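Long-range contacts in possible sortase-like protein (Corynebacterium diphtheriae, PDB 5UUS), which probably acts as a membrane-associated sortase-family hydrolase, with cysteine-based chemistry as in other sortases: residues L33-G38 / I57-T62; H90-G95 / P197-A202; L104-A109 / V123-S128. All blocks are in the same frame, centred on the assembly; numbering follows the deposited sequence.

Contact 1 (L33-G38 / I57-T62)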
loop_
_atom_site.group_PDB
_atom_site.type_symbol
_atom_site.label_atom_id
_atom_site.label_comp_id
_atom_site.label_asym_id
_atom_site.label_seq_id
_atom_site.Cartn_x
_atom_site.Cartn_y
_atom_site.Cartn_z
ATOM N N LEU A 33 -4.134 17.932 6.338
ATOM C CA LEU A 33 -2.830 17.306 6.546
ATOM C C LEU A 33 -2.964 15.976 7.303
ATOM O O LEU A 33 -2.339 14.980 6.943
ATOM C CB LEU A 33 -1.900 18.253 7.308
ATOM C CG LEU A 33 -0.601 17.662 7.857
ATOM C CD1 LEU A 33 0.289 17.195 6.740
ATOM C CD2 LEU A 33 0.126 18.692 8.724
ATOM N N THR A 34 -3.780 15.969 8.350
ATOM C CA THR A 34 -4.055 14.741 9.084
ATOM C C THR A 34 -5.492 14.307 8.832
ATOM O O THR A 34 -6.435 15.014 9.203
ATOM C CB THR A 34 -3.826 14.902 10.591
ATOM O OG1 THR A 34 -2.491 15.383 10.822
ATOM C CG2 THR A 34 -4.036 13.553 11.308
ATOM N N PRO A 35 -5.661 13.150 8.182
ATOM C CA PRO A 35 -7.003 12.692 7.855
ATOM C C PRO A 35 -7.874 12.646 9.110
ATOM O O PRO A 35 -7.427 12.300 10.211
ATOM C CB PRO A 35 -6.774 11.299 7.240
ATOM C CG PRO A 35 -5.341 10.985 7.486
ATOM C CD PRO A 35 -4.622 12.259 7.643
ATOM N N GLU A 36 -9.116 13.060 8.931
ATOM C CA GLU A 36 -10.106 13.000 9.971
ATOM C C GLU A 36 -10.406 11.544 10.378
ATOM O O GLU A 36 -10.707 10.696 9.530
ATOM C CB GLU A 36 -11.375 13.702 9.491
ATOM C CG GLU A 36 -12.409 13.911 10.578
ATOM C CD GLU A 36 -13.669 14.594 10.058
ATOM O OE1 GLU A 36 -13.727 14.914 8.851
ATOM O OE2 GLU A 36 -14.606 14.803 10.856
ATOM N N LEU A 37 -10.325 11.275 11.678
ATOM C CA LEU A 37 -10.566 9.947 12.222
ATOM C C LEU A 37 -11.881 9.331 11.765
ATOM O O LEU A 37 -12.938 9.965 11.803
ATOM C CB LEU A 37 -10.538 9.989 13.745
ATOM C CG LEU A 37 -9.321 9.326 14.389
ATOM C CD1 LEU A 37 -8.036 9.951 13.870
ATOM C CD2 LEU A 37 -9.409 9.443 15.892
ATOM N N GLY A 38 -11.798 8.095 11.286
ATOM C CA GLY A 38 -12.990 7.366 10.897
ATOM C C GLY A 38 -13.583 7.822 9.574
ATOM O O GLY A 38 -14.615 7.310 9.163
ATOM N N ILE A 57 -10.525 4.227 1.477
ATOM C CA ILE A 57 -9.728 3.945 2.644
ATOM C C ILE A 57 -10.095 4.911 3.733
ATOM O O ILE A 57 -10.145 6.109 3.499
ATOM C CB ILE A 57 -8.242 4.028 2.330
ATOM C CG1 ILE A 57 -7.897 3.010 1.232
ATOM C CG2 ILE A 57 -7.420 3.789 3.584
ATOM C CD1 ILE A 57 -6.506 3.219 0.629
ATOM N N VAL A 58 -10.356 4.381 4.920
ATOM C CA VAL A 58 -10.766 5.177 6.075
ATOM C C VAL A 58 -9.588 5.363 7.052
ATOM O O VAL A 58 -8.684 4.523 7.104
ATOM C CB VAL A 58 -11.977 4.467 6.755
ATOM C CG1 VAL A 58 -12.051 4.724 8.237
ATOM C CG2 VAL A 58 -13.283 4.820 6.032
ATOM N N GLU A 59 -9.584 6.444 7.825
ATOM C CA GLU A 59 -8.539 6.658 8.832
ATOM C C GLU A 59 -8.859 5.939 10.130
ATOM O O GLU A 59 -9.852 6.257 10.783
ATOM C CB GLU A 59 -8.357 8.164 9.107
ATOM C CG GLU A 59 -7.366 8.478 10.226
ATOM C CD GLU A 59 -5.904 8.217 9.829
ATOM O OE1 GLU A 59 -5.647 7.747 8.691
ATOM O OE2 GLU A 59 -5.007 8.485 10.657
ATOM N N GLY A 60 -8.024 4.974 10.511
ATOM C CA GLY A 60 -8.287 4.159 11.679
ATOM C C GLY A 60 -8.498 2.676 11.351
ATOM O O GLY A 60 -8.931 2.317 10.248
ATOM N N THR A 61 -8.204 1.808 12.310
ATOM C CA THR A 61 -8.346 0.369 12.069
ATOM C C THR A 61 -9.248 -0.314 13.088
ATOM O O THR A 61 -9.102 -1.510 13.341
ATOM C CB THR A 61 -6.973 -0.352 12.070
ATOM O OG1 THR A 61 -6.228 0.021 13.226
ATOM C CG2 THR A 61 -6.171 0.017 10.866
ATOM N N THR A 62 -10.179 0.430 13.674
ATOM C CA THR A 62 -11.158 -0.175 14.565
ATOM C C THR A 62 -12.107 -1.042 13.746
ATOM O O THR A 62 -12.154 -0.951 12.515
ATOM C CB THR A 62 -11.983 0.870 15.337
ATOM O OG1 THR A 62 -12.927 1.473 14.443
ATOM C CG2 THR A 62 -11.078 1.933 15.944
#

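Contact 2 (H90-G95 / P197-A202)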
loop_
_atom_site.group_PDB
_atom_site.type_symbol
_atom_site.label_atom_id
_atom_site.label_comp_id
_atom_site.label_asym_id
_atom_site.label_seq_id
_atom_site.Cartn_x
_atom_site.Cartn_y
_atom_site.Cartn_z
ATOM N N HIS A 90 -10.639 -6.493 5.798
ATOM C CA HIS A 90 -11.242 -7.808 5.972
ATOM C C HIS A 90 -10.997 -8.685 4.769
ATOM O O HIS A 90 -10.749 -8.201 3.646
ATOM C CB HIS A 90 -12.734 -7.679 6.250
ATOM C CG HIS A 90 -13.022 -7.202 7.635
ATOM N ND1 HIS A 90 -14.006 -6.279 7.920
ATOM C CD2 HIS A 90 -12.432 -7.502 8.815
ATOM C CE1 HIS A 90 -14.020 -6.045 9.222
ATOM N NE2 HIS A 90 -13.068 -6.767 9.786
ATOM N N ARG A 91 -11.043 -9.983 5.044
ATOM C CA ARG A 91 -10.777 -11.028 4.071
ATOM C C ARG A 91 -12.055 -11.737 3.701
ATOM O O ARG A 91 -12.243 -12.122 2.560
ATOM C CB ARG A 91 -9.792 -12.032 4.639
ATOM C CG ARG A 91 -9.592 -13.215 3.759
ATOM C CD ARG A 91 -8.201 -13.624 3.861
ATOM N NE ARG A 91 -7.837 -14.603 2.860
ATOM C CZ ARG A 91 -6.739 -15.325 2.961
ATOM N NH1 ARG A 91 -5.953 -15.142 4.023
ATOM N NH2 ARG A 91 -6.429 -16.217 2.029
ATOM N N VAL A 92 -12.930 -11.912 4.684
ATOM C CA VAL A 92 -14.168 -12.657 4.479
ATOM C C VAL A 92 -15.376 -11.735 4.545
ATOM O O VAL A 92 -15.354 -10.692 5.208
ATOM C CB VAL A 92 -14.334 -13.798 5.513
ATOM C CG1 VAL A 92 -13.287 -14.867 5.286
ATOM C CG2 VAL A 92 -14.248 -13.259 6.928
ATOM N N GLY A 93 -16.429 -12.121 3.837
ATOM C CA GLY A 93 -17.640 -11.326 3.797
ATOM C C GLY A 93 -17.922 -10.873 2.385
ATOM O O GLY A 93 -17.020 -10.859 1.536
ATOM N N LYS A 94 -19.178 -10.517 2.127
ATOM C CA LYS A 94 -19.566 -10.009 0.819
ATOM C C LYS A 94 -18.926 -8.642 0.615
ATOM O O LYS A 94 -19.261 -7.678 1.305
ATOM C CB LYS A 94 -21.094 -9.924 0.687
ATOM C CG LYS A 94 -21.609 -10.068 -0.747
ATOM C CD LYS A 94 -23.133 -9.995 -0.812
ATOM C CE LYS A 94 -23.664 -10.284 -2.216
ATOM N NZ LYS A 94 -23.585 -11.723 -2.601
ATOM N N GLY A 95 -17.983 -8.573 -0.319
ATOM C CA GLY A 95 -17.302 -7.328 -0.622
ATOM C C GLY A 95 -16.105 -7.015 0.257
ATOM O O GLY A 95 -15.692 -5.861 0.337
ATOM N N PRO A 197 -5.643 -18.126 8.359
ATOM C CA PRO A 197 -5.959 -18.509 6.972
ATOM C C PRO A 197 -7.316 -17.967 6.489
ATOM O O PRO A 197 -7.960 -17.161 7.174
ATOM C CB PRO A 197 -5.941 -20.064 7.023
ATOM C CG PRO A 197 -6.106 -20.405 8.483
ATOM C CD PRO A 197 -5.354 -19.313 9.196
ATOM N N GLN A 198 -7.721 -18.415 5.303
ATOM C CA GLN A 198 -8.880 -17.899 4.584
ATOM C C GLN A 198 -10.119 -17.673 5.454
ATOM O O GLN A 198 -10.728 -16.606 5.374
ATOM C CB GLN A 198 -9.205 -18.862 3.430
ATOM C CG GLN A 198 -10.131 -18.320 2.369
ATOM C CD GLN A 198 -10.315 -19.288 1.213
ATOM O OE1 GLN A 198 -10.041 -20.485 1.329
ATOM N NE2 GLN A 198 -10.785 -18.765 0.085
ATOM N N PHE A 199 -10.501 -18.653 6.286
ATOM C CA PHE A 199 -11.714 -18.479 7.104
ATOM C C PHE A 199 -11.450 -18.331 8.598
ATOM O O PHE A 199 -12.302 -18.648 9.419
ATOM C CB PHE A 199 -12.687 -19.655 6.871
ATOM C CG PHE A 199 -12.900 -19.968 5.414
ATOM C CD1 PHE A 199 -13.423 -18.994 4.553
ATOM C CD2 PHE A 199 -12.564 -21.222 4.897
ATOM C CE1 PHE A 199 -13.598 -19.265 3.210
ATOM C CE2 PHE A 199 -12.741 -21.510 3.552
ATOM C CZ PHE A 199 -13.264 -20.531 2.705
ATOM N N SER A 200 -10.277 -17.819 8.942
ATOM C CA SER A 200 -9.802 -17.775 10.318
ATOM C C SER A 200 -9.233 -16.389 10.670
ATOM O O SER A 200 -8.910 -15.596 9.766
ATOM C CB SER A 200 -8.729 -18.856 10.512
ATOM O OG SER A 200 -7.940 -18.621 11.667
ATOM N N ASN A 201 -9.126 -16.078 11.966
ATOM C CA ASN A 201 -8.392 -14.875 12.364
ATOM C C ASN A 201 -7.208 -15.188 13.297
ATOM O O ASN A 201 -6.730 -14.327 14.022
ATOM C CB ASN A 201 -9.331 -13.849 13.002
ATOM C CG ASN A 201 -10.172 -14.432 14.097
ATOM O OD1 ASN A 201 -9.749 -15.346 14.808
ATOM N ND2 ASN A 201 -11.387 -13.917 14.241
ATOM N N ALA A 202 -6.703 -16.412 13.224
ATOM C CA ALA A 202 -5.562 -16.820 14.041
ATOM C C ALA A 202 -4.266 -16.102 13.632
ATOM O O ALA A 202 -3.508 -15.622 14.469
ATOM C CB ALA A 202 -5.369 -18.305 13.953
#

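Contact 3 (L104-A109 / V123-S128)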
loop_
_atom_site.group_PDB
_atom_site.type_symbol
_atom_site.label_atom_id
_atom_site.label_comp_id
_atom_site.label_asym_id
_atom_site.label_seq_id
_atom_site.Cartn_x
_atom_site.Cartn_y
_atom_site.Cartn_z
ATOM N N LEU A 104 -1.938 -11.749 -5.879
ATOM C CA LEU A 104 -1.036 -10.715 -6.419
ATOM C C LEU A 104 0.346 -11.277 -6.746
ATOM O O LEU A 104 0.853 -12.164 -6.051
ATOM C CB LEU A 104 -0.893 -9.558 -5.443
ATOM C CG LEU A 104 -2.136 -8.686 -5.257
ATOM C CD1 LEU A 104 -1.963 -7.777 -4.055
ATOM C CD2 LEU A 104 -2.394 -7.851 -6.483
ATOM N N ASN A 105 0.943 -10.784 -7.824
ATOM C CA ASN A 105 2.313 -11.163 -8.166
ATOM C C ASN A 105 3.218 -9.963 -8.108
ATOM O O ASN A 105 2.729 -8.826 -8.153
ATOM C CB ASN A 105 2.385 -11.780 -9.554
ATOM C CG ASN A 105 1.453 -12.957 -9.714
ATOM O OD1 ASN A 105 0.664 -13.011 -10.663
ATOM N ND2 ASN A 105 1.513 -13.892 -8.773
ATOM N N VAL A 106 4.529 -10.206 -8.030
ATOM C CA VAL A 106 5.499 -9.111 -8.037
ATOM C C VAL A 106 5.227 -8.187 -9.224
ATOM O O VAL A 106 4.883 -8.653 -10.306
ATOM C CB VAL A 106 6.959 -9.621 -8.094
ATOM C CG1 VAL A 106 7.159 -10.531 -9.281
ATOM C CG2 VAL A 106 7.951 -8.441 -8.172
ATOM N N CYS A 107 5.318 -6.880 -8.970
ATOM C CA CYS A 107 5.161 -5.811 -9.963
ATOM C C CYS A 107 3.701 -5.467 -10.288
ATOM O O CYS A 107 3.439 -4.479 -10.975
ATOM C CB CYS A 107 5.936 -6.154 -11.248
ATOM S SG CYS A 107 7.734 -5.891 -11.112
ATOM N N ASP A 108 2.750 -6.254 -9.789
ATOM C CA ASP A 108 1.341 -5.858 -9.850
ATOM C C ASP A 108 1.163 -4.466 -9.185
ATOM O O ASP A 108 1.741 -4.209 -8.119
ATOM C CB ASP A 108 0.447 -6.892 -9.142
ATOM C CG ASP A 108 0.190 -8.133 -9.978
ATOM O OD1 ASP A 108 0.539 -8.149 -11.182
ATOM O OD2 ASP A 108 -0.404 -9.085 -9.427
ATOM N N ALA A 109 0.362 -3.592 -9.807
ATOM C CA ALA A 109 0.163 -2.217 -9.324
ATOM C C ALA A 109 -0.929 -2.125 -8.269
ATOM O O ALA A 109 -1.970 -2.788 -8.367
ATOM C CB ALA A 109 -0.181 -1.274 -10.501
ATOM N N VAL A 123 3.835 -4.410 -6.101
ATOM C CA VAL A 123 4.115 -5.524 -5.211
ATOM C C VAL A 123 5.578 -5.952 -5.334
ATOM O O VAL A 123 6.115 -6.134 -6.447
ATOM C CB VAL A 123 3.165 -6.710 -5.503
ATOM C CG1 VAL A 123 3.539 -7.915 -4.649
ATOM C CG2 VAL A 123 1.705 -6.294 -5.247
ATOM N N MET A 124 6.240 -6.071 -4.192
ATOM C CA MET A 124 7.660 -6.422 -4.182
ATOM C C MET A 124 7.887 -7.911 -4.456
ATOM O O MET A 124 6.961 -8.699 -4.340
ATOM C CB MET A 124 8.266 -6.022 -2.835
ATOM C CG MET A 124 8.449 -4.441 -2.739
ATOM S SD MET A 124 8.929 -3.993 -1.069
ATOM C CE MET A 124 10.551 -4.752 -0.930
ATOM N N PRO A 125 9.118 -8.310 -4.798
ATOM C CA PRO A 125 9.346 -9.756 -5.023
ATOM C C PRO A 125 8.929 -10.663 -3.849
ATOM O O PRO A 125 9.207 -10.370 -2.681
ATOM C CB PRO A 125 10.859 -9.832 -5.262
ATOM C CG PRO A 125 11.204 -8.477 -5.828
ATOM C CD PRO A 125 10.311 -7.501 -5.097
ATOM N N VAL A 126 8.266 -11.774 -4.180
ATOM C CA VAL A 126 7.751 -12.719 -3.205
ATOM C C VAL A 126 8.632 -13.993 -3.127
ATOM O O VAL A 126 8.835 -14.665 -4.128
ATOM C CB VAL A 126 6.295 -13.101 -3.563
ATOM C CG1 VAL A 126 5.742 -14.117 -2.575
ATOM C CG2 VAL A 126 5.411 -11.841 -3.622
ATOM N N ASP A 127 9.176 -14.272 -1.943
ATOM C CA ASP A 127 9.892 -15.509 -1.618
ATOM C C ASP A 127 11.251 -15.665 -2.319
ATOM O O ASP A 127 12.110 -16.410 -1.848
ATOM C CB ASP A 127 9.026 -16.753 -1.924
ATOM C CG ASP A 127 7.799 -16.862 -1.035
ATOM O OD1 ASP A 127 7.757 -16.208 0.027
ATOM O OD2 ASP A 127 6.877 -17.621 -1.400
ATOM N N SER A 128 11.461 -14.982 -3.436
ATOM C CA SER A 128 12.722 -15.129 -4.157
ATOM C C SER A 128 13.868 -14.393 -3.452
ATOM O O SER A 128 13.638 -13.570 -2.580
ATOM C CB SER A 128 12.569 -14.630 -5.593
ATOM O OG SER A 128 11.930 -13.376 -5.603
#

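Contact 1 (L33-G38 / I57-T62)
Gly-38 N donates to Glu-59 O at 2.7 Å, the one hydrogen bond that joins 33-38 to 57-62. The N-H points at the acceptor at 152°, and the donor lies in the plane of the carbonyl group. Gly-38 takes this position with a positive phi, and Gly-38 C lies 3.7 Å from Val-58 CG1. The remaining contact gathers round the side chain of Glu-59, which points toward the incoming segment and is buried. CG stands anti to the backbone N (chi1 175°), and the bend at chi2 (72°) turns CD toward Pro-35. The two side chains cross obliquely, with Pro-35 CG 3.5 Å from Glu-59 OE1 and within van der Waals range of CD. Nearer the backbone, Glu-59 CB lies 3.5 Å from Glu-36 O, while Leu-37 CD1 reaches back to Glu-59 CG at 4.0 Å although its CB leaves the contact. The carboxylate is thus bordered here by aliphatic carbon; its polar partners come from another quarter, His-72 ND1 bonding to OE1 and Asn-74 ND2 weakly to OE2. The His-72 bond, with the weak one from Asn-74, probably limits rotation of the carboxylate. Phe-41 of strand 40-45 touches both Pro-35 and Glu-59. Glu-59 also bonds through its backbone with Glu-39; the Gly-38 bond lies one residue before that, two ahead of strand 40-45. The segment leading into that strand is thereby fastened at the end of strand 54-59, where the antiparallel pair of the sortase beta-barrel runs out.

Contact 2 (H90-G95 / P197-A202)
Arg-91 lays its guanidinium against the backbone of Gln-198, where the loop between strands 188-193 and 204-216 of the sortase fold, which follows the predicted catalytic cysteine, meets the loop after His-90. Gln-198 CA stands over the centre of one guanidinium face, 3.7 Å above the plane, and Pro-197 C lies over the same face, 4.0 Å from Arg-91 NH1. No hydrogen bond crosses between the segments; the flat group meets the turn by van der Waals contact. Arg-91 CG, anti to the backbone N (chi1 173°), sits 3.9 Å from Gln-198 O. The arginine and glutamine side chains run at about a right angle, with the guanidinium and amide planes 41° apart. Next to the arginine, Val-92 CG1 comes unusually close to Gln-198 O, 3.1 Å, a short approach and no bond, and reaches the edge of the Phe-199 ring, 4.2 Å from CD1. Gln-198 CG lies over one face of that ring, offset toward the rim, so valine meets the ring at its edge and glutamine over a face.

Around this shell, a type I turn from Pro-197 to Ser-200, closed by Ser-200 N to Pro-197 O at 3.0 Å, sets the shape of the surface that Arg-91 meets; a cis peptide leads into its proline. Through NH1 the guanidinium bonds to the backbone O of the S-hydroxycysteine at position 195 and to His-196 ND1. Position 195 is the predicted acyl-thioester cysteine, and His-90 the predicted proton donor/acceptor; the contact lies beside the probable active site, tied to it through Arg-91 NH1. Arg-91 NE is buried here without a polar partner. Beyond the turn, Ser-200 OG accepts from Ala-202 N at 3.0 Å, an ST turn whose N-H...O angle is 168°.

Contact 3 (L104-A109 / V123-S128)
Val-123 is gripped at both ends of its backbone by the 104-109 segment: Cys-107 N donates to Val-123 O at 2.7 Å, and Val-123 N to Asp-108 O at 2.9 Å. Two consecutive residues facing one, with Cys-107 at phi 81° and psi -8°, make a G1-type beta bulge, here joined to the type II turn Asn-105 to Asp-108 at the base of the hairpin of strands 109-114 and 117-123. The first bond is nearly straight at its hydrogen, its donor tilted from the carbonyl plane; in the second the donor lies in the plane. Besides its backbone closure, the turn is bridged by Asp-108 OD2, which receives Asn-105 N at 2.7 Å from above the carboxylate plane.

Packing follows from this pairing. Val-123 directs its CB toward the turn, 3.4 Å from Asn-105 O, while CG2 meets Leu-104 CD1 at 4.1 Å, the two side chains crossing at about a right angle. Cys-107 turns away and forms a disulfide with Cys-140. Val-106 CG1 takes the crowded position (chi1 55°) between backbone N and carbonyl carbon, which puts CG2 anti to the N, 3.4 Å from Val-123 O and 3.6 Å from Pro-125 N. Pro-125 also packs on helices 130-137 and 143-151, and its CD lies 4.0 Å from Val-106 CG2.

The three contacts are separate. Contact 1 closes before contact 2 opens, whereas contact 3 is nested inside the chain loop that contact 2 closes. Contacts 1 and 2 have centres about 22 Å apart, but their nearest atoms come to about 6 Å, and the side chain of Val-58 in contact 1 is about 11 Å from that of His-90, a predicted active-site residue within contact 2. Contact 3 is remote from that site: its nearest atoms are about 10 Å from contact 2 and about 12 Å from contact 1, with centres about 22 and 27 Å away. It lies across the chain's centre from contact 1 and includes one cysteine of the disulfide.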